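Long-range contact in PDZ domain protein (Parabacteroides distasonis, PDB 4L8N), which is of unknown function but combines PDZ domains with a DUF4136 domain and binds magnesium: residues 167-177 / 278-289. Numbering follows the deposited sequence.
Sequences CIENELTKKGL and ARVHVPLMCMQY
Val282 sets its CG1 methyl against the backbone of Cys167, 3.7 Å from Cys167 C. Its CG2 meets Ile168 CG1 at 4.0 Å, the two side chains crossing at about a right angle. Here helices 158-175 and 274-285 of the DUF4136 region run side by side, their local axes 27° apart, packed on one sheet. Ile168 rests on strand 186-196 and Val282 on Phe244 of strand 240-250, so this side is tight and apolar. At the far end Leu177 CD1 reaches Tyr289 CE2 at 4.1 Å.

The other side is more polar and partly exposed, with one water at the seam. Glu171 bends at chi2 (-38°), which lays its carboxylate across Pro283, with CD 3.7 Å from Pro283 CA. A water donates to both Glu171 OE1 and Pro283 O, while Lys174 NZ forms a salt bridge to Glu171 OE2. With an alanine in place of Glu171, Lys174 would probably lose its charge partner, and the water its link from OE1 to Pro283 O.

Lys175 turns at chi4 (-62°), bringing NZ to two carbonyls. Lys175 NZ donates to Tyr289 O at 2.7 Å, nearly straight along the carbonyl bond. Lys175 NZ also donates to Cys286 O at 2.9 Å, from above the carbonyl plane, while Tyr289 N bonds the same oxygen from the opposite face. The lysine thus ties helix 158-175 to residues 286-289. Apolar side chains hold the two helices on the sheet, while two lysine-to-carbonyl hydrogen bonds and a water link join them on the polar side.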
loop_
_atom_site.group_PDB
_atom_site.type_symbol
_atom_site.label_atom_id
_atom_site.label_comp_id
_atom_site.label_asym_id
_atom_site.label_seq_id
_atom_site.Cartn_x
_atom_site.Cartn_y
_atom_site.Cartn_z
ATOM N N CYS A 167 24.949 2.735 -2.075
ATOM C CA CYS A 167 24.051 3.806 -1.628
ATOM C C CYS A 167 23.732 3.639 -0.147
ATOM O O CYS A 167 23.811 4.619 0.611
ATOM C CB CYS A 167 22.768 3.841 -2.459
ATOM S SG CYS A 167 23.009 4.257 -4.204
ATOM N N ILE A 168 23.354 2.404 0.264
ATOM C CA ILE A 168 23.028 2.093 1.654
ATOM C C ILE A 168 24.271 2.272 2.517
ATOM O O ILE A 168 24.167 2.868 3.598
ATOM C CB ILE A 168 22.405 0.687 1.836
ATOM C CG1 ILE A 168 21.197 0.497 0.905
ATOM C CG2 ILE A 168 22.002 0.439 3.322
ATOM C CD1 ILE A 168 20.920 -0.911 0.617
ATOM N N GLU A 169 25.449 1.834 2.020
ATOM C CA GLU A 169 26.703 1.974 2.764
ATOM C C GLU A 169 27.005 3.437 3.062
ATOM O O GLU A 169 27.342 3.738 4.196
ATOM C CB GLU A 169 27.884 1.324 2.030
ATOM C CG GLU A 169 29.080 1.077 2.931
ATOM C CD GLU A 169 30.308 0.512 2.248
ATOM O OE1 GLU A 169 30.150 -0.373 1.374
ATOM O OE2 GLU A 169 31.432 0.929 2.614
ATOM N N ASN A 170 26.849 4.341 2.082
ATOM C CA ASN A 170 27.073 5.777 2.293
ATOM C C ASN A 170 26.094 6.341 3.318
ATOM O O ASN A 170 26.522 7.088 4.188
ATOM C CB ASN A 170 26.991 6.600 0.981
ATOM C CG ASN A 170 28.078 6.308 -0.046
ATOM O OD1 ASN A 170 29.166 5.784 0.267
ATOM N ND2 ASN A 170 27.807 6.656 -1.310
ATOM N N GLU A 171 24.807 5.954 3.246
ATOM C CA GLU A 171 23.788 6.443 4.179
ATOM C C GLU A 171 24.062 6.059 5.618
ATOM O O GLU A 171 23.949 6.913 6.497
ATOM C CB GLU A 171 22.384 5.947 3.794
ATOM C CG GLU A 171 21.748 6.709 2.649
ATOM C CD GLU A 171 21.987 8.208 2.599
ATOM O OE1 GLU A 171 21.499 8.930 3.499
ATOM O OE2 GLU A 171 22.654 8.661 1.642
ATOM N N LEU A 172 24.432 4.784 5.850
ATOM C CA LEU A 172 24.663 4.208 7.173
ATOM C C LEU A 172 26.003 4.636 7.762
ATOM O O LEU A 172 26.092 4.839 8.981
ATOM C CB LEU A 172 24.563 2.667 7.121
ATOM C CG LEU A 172 23.207 2.051 6.712
ATOM C CD1 LEU A 172 23.227 0.529 6.912
ATOM C CD2 LEU A 172 22.056 2.652 7.478
ATOM N N THR A 173 27.051 4.789 6.914
ATOM C CA THR A 173 28.334 5.279 7.439
ATOM C C THR A 173 28.183 6.765 7.825
ATOM O O THR A 173 28.803 7.173 8.789
ATOM C CB THR A 173 29.526 5.009 6.510
ATOM O OG1 THR A 173 29.281 5.542 5.214
ATOM C CG2 THR A 173 29.873 3.531 6.432
ATOM N N LYS A 174 27.298 7.542 7.141
ATOM C CA LYS A 174 27.032 8.950 7.494
ATOM C C LYS A 174 26.317 9.058 8.850
ATOM O O LYS A 174 26.495 10.043 9.562
ATOM C CB LYS A 174 26.216 9.670 6.418
ATOM C CG LYS A 174 26.993 10.010 5.147
ATOM C CD LYS A 174 26.170 10.878 4.190
ATOM C CE LYS A 174 25.264 10.105 3.255
ATOM N NZ LYS A 174 24.128 10.935 2.774
ATOM N N LYS A 175 25.536 8.028 9.208
ATOM C CA LYS A 175 24.777 7.950 10.448
ATOM C C LYS A 175 25.690 7.630 11.658
ATOM O O LYS A 175 25.318 7.912 12.804
ATOM C CB LYS A 175 23.664 6.900 10.291
ATOM C CG LYS A 175 22.511 7.434 9.451
ATOM C CD LYS A 175 21.506 6.379 8.971
ATOM C CE LYS A 175 20.465 7.017 8.080
ATOM N NZ LYS A 175 19.659 8.051 8.799
ATOM N N GLY A 176 26.872 7.083 11.383
ATOM C CA GLY A 176 27.857 6.696 12.390
ATOM C C GLY A 176 28.038 5.192 12.550
ATOM O O GLY A 176 28.720 4.742 13.473
ATOM N N LEU A 177 27.402 4.399 11.681
ATOM C CA LEU A 177 27.538 2.948 11.675
ATOM C C LEU A 177 28.815 2.595 10.902
ATOM O O LEU A 177 29.325 3.397 10.113
ATOM C CB LEU A 177 26.298 2.225 11.104
ATOM C CG LEU A 177 24.949 2.428 11.840
ATOM C CD1 LEU A 177 23.863 1.570 11.220
ATOM C CD2 LEU A 177 25.046 2.095 13.333
ATOM N N ALA A 278 17.015 3.381 -6.671
ATOM C CA ALA A 278 17.766 3.198 -5.409
ATOM C C ALA A 278 18.597 4.459 -5.064
ATOM O O ALA A 278 18.511 4.951 -3.932
ATOM C CB ALA A 278 18.681 1.971 -5.488
ATOM N N ARG A 279 19.348 5.007 -6.056
ATOM C CA ARG A 279 20.165 6.213 -5.894
ATOM C C ARG A 279 19.362 7.382 -5.324
ATOM O O ARG A 279 19.864 8.069 -4.438
ATOM C CB ARG A 279 20.798 6.647 -7.232
ATOM C CG ARG A 279 21.983 5.816 -7.647
ATOM C CD ARG A 279 22.815 6.556 -8.669
ATOM N NE ARG A 279 23.787 5.671 -9.321
ATOM C CZ ARG A 279 25.001 5.403 -8.846
ATOM N NH1 ARG A 279 25.412 5.948 -7.702
ATOM N NH2 ARG A 279 25.814 4.592 -9.510
ATOM N N VAL A 280 18.117 7.590 -5.818
ATOM C CA VAL A 280 17.233 8.680 -5.399
ATOM C C VAL A 280 16.585 8.392 -4.041
ATOM O O VAL A 280 16.596 9.256 -3.174
ATOM C CB VAL A 280 16.155 8.983 -6.488
ATOM C CG1 VAL A 280 15.148 10.044 -6.046
ATOM C CG2 VAL A 280 16.800 9.397 -7.799
ATOM N N HIS A 281 16.018 7.194 -3.860
ATOM C CA HIS A 281 15.187 6.830 -2.704
ATOM C C HIS A 281 15.900 6.208 -1.519
ATOM O O HIS A 281 15.419 6.438 -0.409
ATOM C CB HIS A 281 14.034 5.960 -3.160
ATOM C CG HIS A 281 13.164 6.692 -4.133
ATOM N ND1 HIS A 281 13.436 6.683 -5.493
ATOM C CD2 HIS A 281 12.089 7.492 -3.907
ATOM C CE1 HIS A 281 12.493 7.434 -6.057
ATOM N NE2 HIS A 281 11.652 7.932 -5.148
ATOM N N VAL A 282 17.050 5.503 -1.690
ATOM C CA VAL A 282 17.799 4.992 -0.521
ATOM C C VAL A 282 17.987 6.150 0.529
ATOM O O VAL A 282 17.653 5.927 1.706
ATOM C CB VAL A 282 19.169 4.324 -0.882
ATOM C CG1 VAL A 282 20.137 4.310 0.308
ATOM C CG2 VAL A 282 18.968 2.917 -1.429
ATOM N N PRO A 283 18.468 7.374 0.136
ATOM C CA PRO A 283 18.633 8.451 1.145
ATOM C C PRO A 283 17.310 8.920 1.783
ATOM O O PRO A 283 17.305 9.286 2.955
ATOM C CB PRO A 283 19.303 9.591 0.357
ATOM C CG PRO A 283 19.829 8.973 -0.887
ATOM C CD PRO A 283 18.932 7.827 -1.197
ATOM N N LEU A 284 16.202 8.910 1.037
ATOM C CA LEU A 284 14.893 9.300 1.589
ATOM C C LEU A 284 14.354 8.203 2.536
ATOM O O LEU A 284 13.893 8.513 3.636
ATOM C CB LEU A 284 13.867 9.594 0.476
ATOM C CG LEU A 284 14.167 10.726 -0.492
ATOM C CD1 LEU A 284 13.227 10.654 -1.678
ATOM C CD2 LEU A 284 14.096 12.112 0.194
HETATM N N MSE A 285 14.447 6.922 2.113
HETATM C CA MSE A 285 14.047 5.734 2.885
HETATM C C MSE A 285 14.808 5.594 4.202
HETATM O O MSE A 285 14.201 5.265 5.220
HETATM C CB MSE A 285 14.279 4.472 2.048
HETATM C CG MSE A 285 13.263 4.297 0.948
HETATM SE SE MSE A 285 13.727 2.917 -0.309
HETATM C CE MSE A 285 13.519 1.469 0.843
ATOM N N CYS A 286 16.130 5.840 4.189
ATOM C CA CYS A 286 16.969 5.694 5.384
ATOM C C CYS A 286 16.868 6.864 6.356
ATOM O O CYS A 286 17.407 6.755 7.467
ATOM C CB CYS A 286 18.411 5.421 4.999
ATOM S SG CYS A 286 18.640 3.820 4.196
HETATM N N MSE A 287 16.139 7.944 6.005
HETATM C CA MSE A 287 15.943 9.059 6.950
HETATM C C MSE A 287 15.123 8.581 8.160
HETATM O O MSE A 287 15.146 9.222 9.216
HETATM C CB MSE A 287 15.279 10.257 6.270
HETATM C CG MSE A 287 16.296 11.211 5.675
HETATM SE SE MSE A 287 15.529 12.727 4.725
HETATM C CE MSE A 287 14.887 13.607 6.179
ATOM N N GLN A 288 14.416 7.427 8.009
ATOM C CA GLN A 288 13.652 6.867 9.110
ATOM C C GLN A 288 14.437 5.799 9.862
ATOM O O GLN A 288 13.871 5.169 10.744
ATOM C CB GLN A 288 12.277 6.371 8.674
ATOM C CG GLN A 288 11.342 7.543 8.409
ATOM C CD GLN A 288 9.922 7.180 8.617
ATOM O OE1 GLN A 288 9.277 7.632 9.568
ATOM N NE2 GLN A 288 9.422 6.325 7.742
ATOM N N TYR A 289 15.750 5.634 9.577
ATOM C CA TYR A 289 16.610 4.755 10.370
ATOM C C TYR A 289 17.608 5.626 11.150
ATOM O O TYR A 289 18.379 6.351 10.511
ATOM C CB TYR A 289 17.336 3.662 9.549
ATOM C CG TYR A 289 17.956 2.644 10.484
ATOM C CD1 TYR A 289 17.170 1.670 11.102
ATOM C CD2 TYR A 289 19.286 2.769 10.907
ATOM C CE1 TYR A 289 17.707 0.796 12.053
ATOM C CE2 TYR A 289 19.830 1.903 11.866
ATOM C CZ TYR A 289 19.036 0.912 12.428
ATOM O OH TYR A 289 19.549 0.041 13.368
HETATM O O HOH W 1 19.249 8.988 5.059
#